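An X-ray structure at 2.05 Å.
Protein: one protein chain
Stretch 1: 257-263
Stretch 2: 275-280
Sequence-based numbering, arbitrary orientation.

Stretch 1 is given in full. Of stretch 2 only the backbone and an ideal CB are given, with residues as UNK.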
ATOM      1  N   ALA A 257       2.024   6.633   6.075  1.00 15.25           N
ATOM      2  CA  ALA A 257       0.585   6.670   5.812  1.00 17.27           C
ATOM      3  C   ALA A 257       0.338   6.904   4.337  1.00 17.87           C
ATOM      4  O   ALA A 257       1.073   7.653   3.689  1.00 14.64           O
ATOM      5  CB  ALA A 257      -0.127   7.772   6.651  1.00 16.10           C
ATOM      6  N   LEU A 258      -0.718   6.279   3.819  1.00 14.83           N
ATOM      7  CA  LEU A 258      -1.133   6.469   2.435  1.00 14.76           C
ATOM      8  C   LEU A 258      -2.637   6.331   2.438  1.00 18.10           C
ATOM      9  O   LEU A 258      -3.165   5.218   2.566  1.00 15.24           O
ATOM     10  CB  LEU A 258      -0.500   5.408   1.527  1.00 15.18           C
ATOM     11  CG  LEU A 258      -0.784   5.471   0.019  1.00 19.91           C
ATOM     12  CD1 LEU A 258      -0.375   6.862  -0.536  1.00 16.10           C
ATOM     13  CD2 LEU A 258      -0.022   4.361  -0.728  1.00 18.00           C
ATOM     14  N   ALA A 259      -3.327   7.456   2.315  1.00 16.09           N
ATOM     15  CA  ALA A 259      -4.730   7.517   2.732  1.00 14.88           C
ATOM     16  C   ALA A 259      -5.616   8.187   1.703  1.00 17.38           C
ATOM     17  O   ALA A 259      -5.151   9.031   0.927  1.00 14.43           O
ATOM     18  CB  ALA A 259      -4.827   8.276   4.063  1.00 15.09           C
ATOM     19  N   ASP A 260      -6.891   7.801   1.683  1.00 16.01           N
ATOM     20  CA  ASP A 260      -7.864   8.486   0.846  1.00 14.83           C
ATOM     21  C   ASP A 260      -9.134   8.750   1.663  1.00 15.05           C
ATOM     22  O   ASP A 260      -9.282   8.237   2.775  1.00 15.20           O
ATOM     23  CB  ASP A 260      -8.169   7.704  -0.437  1.00 20.23           C
ATOM     24  CG  ASP A 260      -8.752   6.317  -0.166  1.00 31.33           C
ATOM     25  OD1 ASP A 260      -9.753   6.200   0.579  1.00 31.35           O
ATOM     26  OD2 ASP A 260      -8.183   5.334  -0.683  1.00 37.28           O
ATOM     27  N   SER A 261     -10.012   9.587   1.128  1.00 15.13           N
ATOM     28  CA  SER A 261     -11.234   9.987   1.826  1.00 17.21           C
ATOM     29  C   SER A 261     -12.367   8.976   1.665  1.00 20.20           C
ATOM     30  O   SER A 261     -13.455   9.182   2.197  1.00 19.34           O
ATOM     31  CB  SER A 261     -11.726  11.335   1.271  1.00 15.33           C
ATOM     32  OG  SER A 261     -11.834  11.218  -0.137  1.00 17.51           O
ATOM     33  N   ASP A 262     -12.162   7.902   0.915  1.00 16.33           N
ATOM     34  CA  ASP A 262     -13.269   6.935   0.808  1.00 24.84           C
ATOM     35  C   ASP A 262     -13.284   6.052   2.043  1.00 28.55           C
ATOM     36  O   ASP A 262     -12.267   5.877   2.705  1.00 24.68           O
ATOM     37  CB  ASP A 262     -13.122   6.079  -0.439  1.00 30.95           C
ATOM     38  CG  ASP A 262     -13.065   6.914  -1.698  1.00 35.28           C
ATOM     39  OD1 ASP A 262     -14.024   7.676  -1.931  1.00 35.02           O
ATOM     40  OD2 ASP A 262     -12.029   6.859  -2.410  1.00 30.40           O
ATOM     41  N   THR A 263     -14.433   5.480   2.353  1.00 25.19           N
ATOM     42  CA  THR A 263     -14.546   4.679   3.562  1.00 28.42           C
ATOM     43  C   THR A 263     -15.010   3.269   3.212  1.00 29.66           C
ATOM     44  O   THR A 263     -16.146   3.074   2.810  1.00 28.12           O
ATOM     45  CB  THR A 263     -15.495   5.354   4.563  1.00 32.72           C
ATOM     46  OG1 THR A 263     -14.936   6.620   4.941  1.00 33.17           O
ATOM     47  CG2 THR A 263     -15.681   4.490   5.815  1.00 29.92           C
ATOM     48  N   UNK A 275      -8.433  -0.523  -6.326  1.00 26.52           N
ATOM     49  CA  UNK A 275      -7.363   0.064  -5.534  1.00 28.25           C
ATOM     50  C   UNK A 275      -7.832   1.334  -4.839  1.00 25.48           C
ATOM     51  O   UNK A 275      -8.764   2.013  -5.304  1.00 18.96           O
ATOM     52  CB  UNK A 275      -6.149   0.362  -6.416  1.00 28.25           C
ATOM     53  N   UNK A 276      -7.170   1.651  -3.735  1.00 17.46           N
ATOM     54  CA  UNK A 276      -7.335   2.937  -3.077  1.00 19.99           C
ATOM     55  C   UNK A 276      -7.112   4.024  -4.101  1.00 16.86           C
ATOM     56  O   UNK A 276      -6.176   3.936  -4.917  1.00 21.58           O
ATOM     57  CB  UNK A 276      -6.378   3.091  -1.893  1.00 19.99           C
ATOM     58  N   UNK A 277      -7.946   5.056  -4.073  1.00 16.69           N
ATOM     59  CA  UNK A 277      -7.714   6.205  -4.949  1.00 16.57           C
ATOM     60  C   UNK A 277      -6.303   6.816  -4.778  1.00 16.09           C
ATOM     61  O   UNK A 277      -5.720   7.304  -5.732  1.00 16.55           O
ATOM     62  CB  UNK A 277      -8.774   7.274  -4.676  1.00 16.57           C
ATOM     63  N   UNK A 278      -5.769   6.810  -3.556  1.00 15.94           N
ATOM     64  CA  UNK A 278      -4.394   7.285  -3.329  1.00 18.11           C
ATOM     65  C   UNK A 278      -3.377   6.526  -4.188  1.00 20.45           C
ATOM     66  O   UNK A 278      -2.404   7.107  -4.675  1.00 20.77           O
ATOM     67  CB  UNK A 278      -4.027   7.143  -1.851  1.00 18.11           C
ATOM     68  N   UNK A 279      -3.600   5.225  -4.380  1.00 16.27           N
ATOM     69  CA  UNK A 279      -2.716   4.414  -5.228  1.00 16.82           C
ATOM     70  C   UNK A 279      -2.894   4.695  -6.720  1.00 23.22           C
ATOM     71  O   UNK A 279      -1.907   4.831  -7.459  1.00 21.75           O
ATOM     72  CB  UNK A 279      -2.964   2.928  -4.961  1.00 16.82           C
ATOM     73  N   UNK A 280      -4.150   4.775  -7.176  1.00 17.46           N
ATOM     74  CA  UNK A 280      -4.430   4.814  -8.620  1.00 18.12           C
ATOM     75  C   UNK A 280      -4.486   6.201  -9.277  1.00 20.15           C
ATOM     76  O   UNK A 280      -4.180   6.344 -10.459  1.00 25.29           O
ATOM     77  CB  UNK A 280      -5.768   4.116  -8.871  1.00 18.12           C
TER

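Position 275 leads into the second stretch with an extended backbone (phi/psi -58/155). Its CA-to-CB bond points sideways, and no atom of the first stretch lies within 5.5 Å of the ideal CB, so this contact sets little limit on size or polarity. The deposited residue is alanine, A275, which does not touch the first stretch.

Position 276 is still extended (-53/138), but the next residues have helical angles, which makes it the residue just before a helix. Such a place favours serine, threonine, aspartate or asparagine, whose short polar side chains can turn back to the free amides of the first turn. The ideal CB, though sideways, is 3.1 Å from D260 OD2, a tight fit that argues for something small, and a second carboxylate would be unwelcome beside the first. Serine answers both demands. S276, with chi1 t, caps the helix: its OG accepts a weak bond from the backbone N of residue 278 at 3.2 Å. A water joins S276 OG (2.8 Å) to L258 O (2.8 Å), donating to the latter. S276 OG and D260 OD2 are modelled only 2.3 Å apart, too short for a hydrogen bond, so the place of OG is less sure.

Position 277 opens the helix (-55/-35) and points toward the first stretch. Its ideal CB is 4.0 Å from D262 OD2 and 4.3 Å from D260 CB. With two carboxylates near, a long basic side chain, lysine or arginine, is the natural candidate, while glutamine could offer a neutral donor. The residue is arginine. R277 runs out through t chi1 and chi2, and its NE forms a salt bridge with D262 OD2 at 3.6 Å. Its backbone N donates to a second water, 3.0 Å away, which in turn lies 2.4 Å from D262 OD2.

Position 278 also points toward the first stretch, and here space is short: the ideal CB is 3.5 Å from A259 O, 3.9 Å from L258 CD1 and 4.4 Å from D260 CB. Alanine suits best, being compact and at home in a helix; glycine would fit but give up the packing. A278 brings its CB to 3.9 Å from L258 CD1, an apolar contact.

At 279 the bond points sideways, with L258 CD2 5.4 Å from the ideal CB. A valine, isoleucine or leucine could reach that methyl. V279 does, placing CG2 4.2 Å from L258 CD2.

Position 280 is out of reach, so many residues would serve; it is serine, S280, whose backbone N bonds to S276 O at 3.1 Å.

Stretch 2 275-280: ASRAVS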
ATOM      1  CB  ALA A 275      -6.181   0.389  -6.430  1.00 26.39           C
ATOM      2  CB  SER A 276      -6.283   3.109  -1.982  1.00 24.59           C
ATOM      3  OG  SER A 276      -6.288   4.453  -1.523  1.00 24.94           O
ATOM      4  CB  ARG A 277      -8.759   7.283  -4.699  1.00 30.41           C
ATOM      5  CG  ARG A 277      -8.745   8.349  -5.760  1.00 36.88           C
ATOM      6  CD  ARG A 277      -9.698   9.477  -5.426  1.00 31.28           C
ATOM      7  NE  ARG A 277     -11.034   9.006  -5.073  1.00 22.89           N
ATOM      8  CZ  ARG A 277     -12.002   8.740  -5.945  1.00 31.05           C
ATOM      9  NH1 ARG A 277     -11.788   8.858  -7.254  1.00 27.31           N
ATOM     10  NH2 ARG A 277     -13.180   8.342  -5.497  1.00 35.27           N
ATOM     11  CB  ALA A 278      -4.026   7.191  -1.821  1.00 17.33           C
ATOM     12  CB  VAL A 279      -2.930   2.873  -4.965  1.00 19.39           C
ATOM     13  CG1 VAL A 279      -2.177   2.014  -5.980  1.00 17.95           C
ATOM     14  CG2 VAL A 279      -2.506   2.500  -3.539  1.00 16.91           C
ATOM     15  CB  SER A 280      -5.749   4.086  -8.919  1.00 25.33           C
ATOM     16  OG  SER A 280      -6.809   4.644  -8.162  1.00 20.16           O
TER
HETATM   17  O   HOH W   1      -5.164   4.082   0.961  1.00 25.76           O
HETATM   18  O   HOH W   2     -10.636   4.924  -2.842  1.00 34.57           O
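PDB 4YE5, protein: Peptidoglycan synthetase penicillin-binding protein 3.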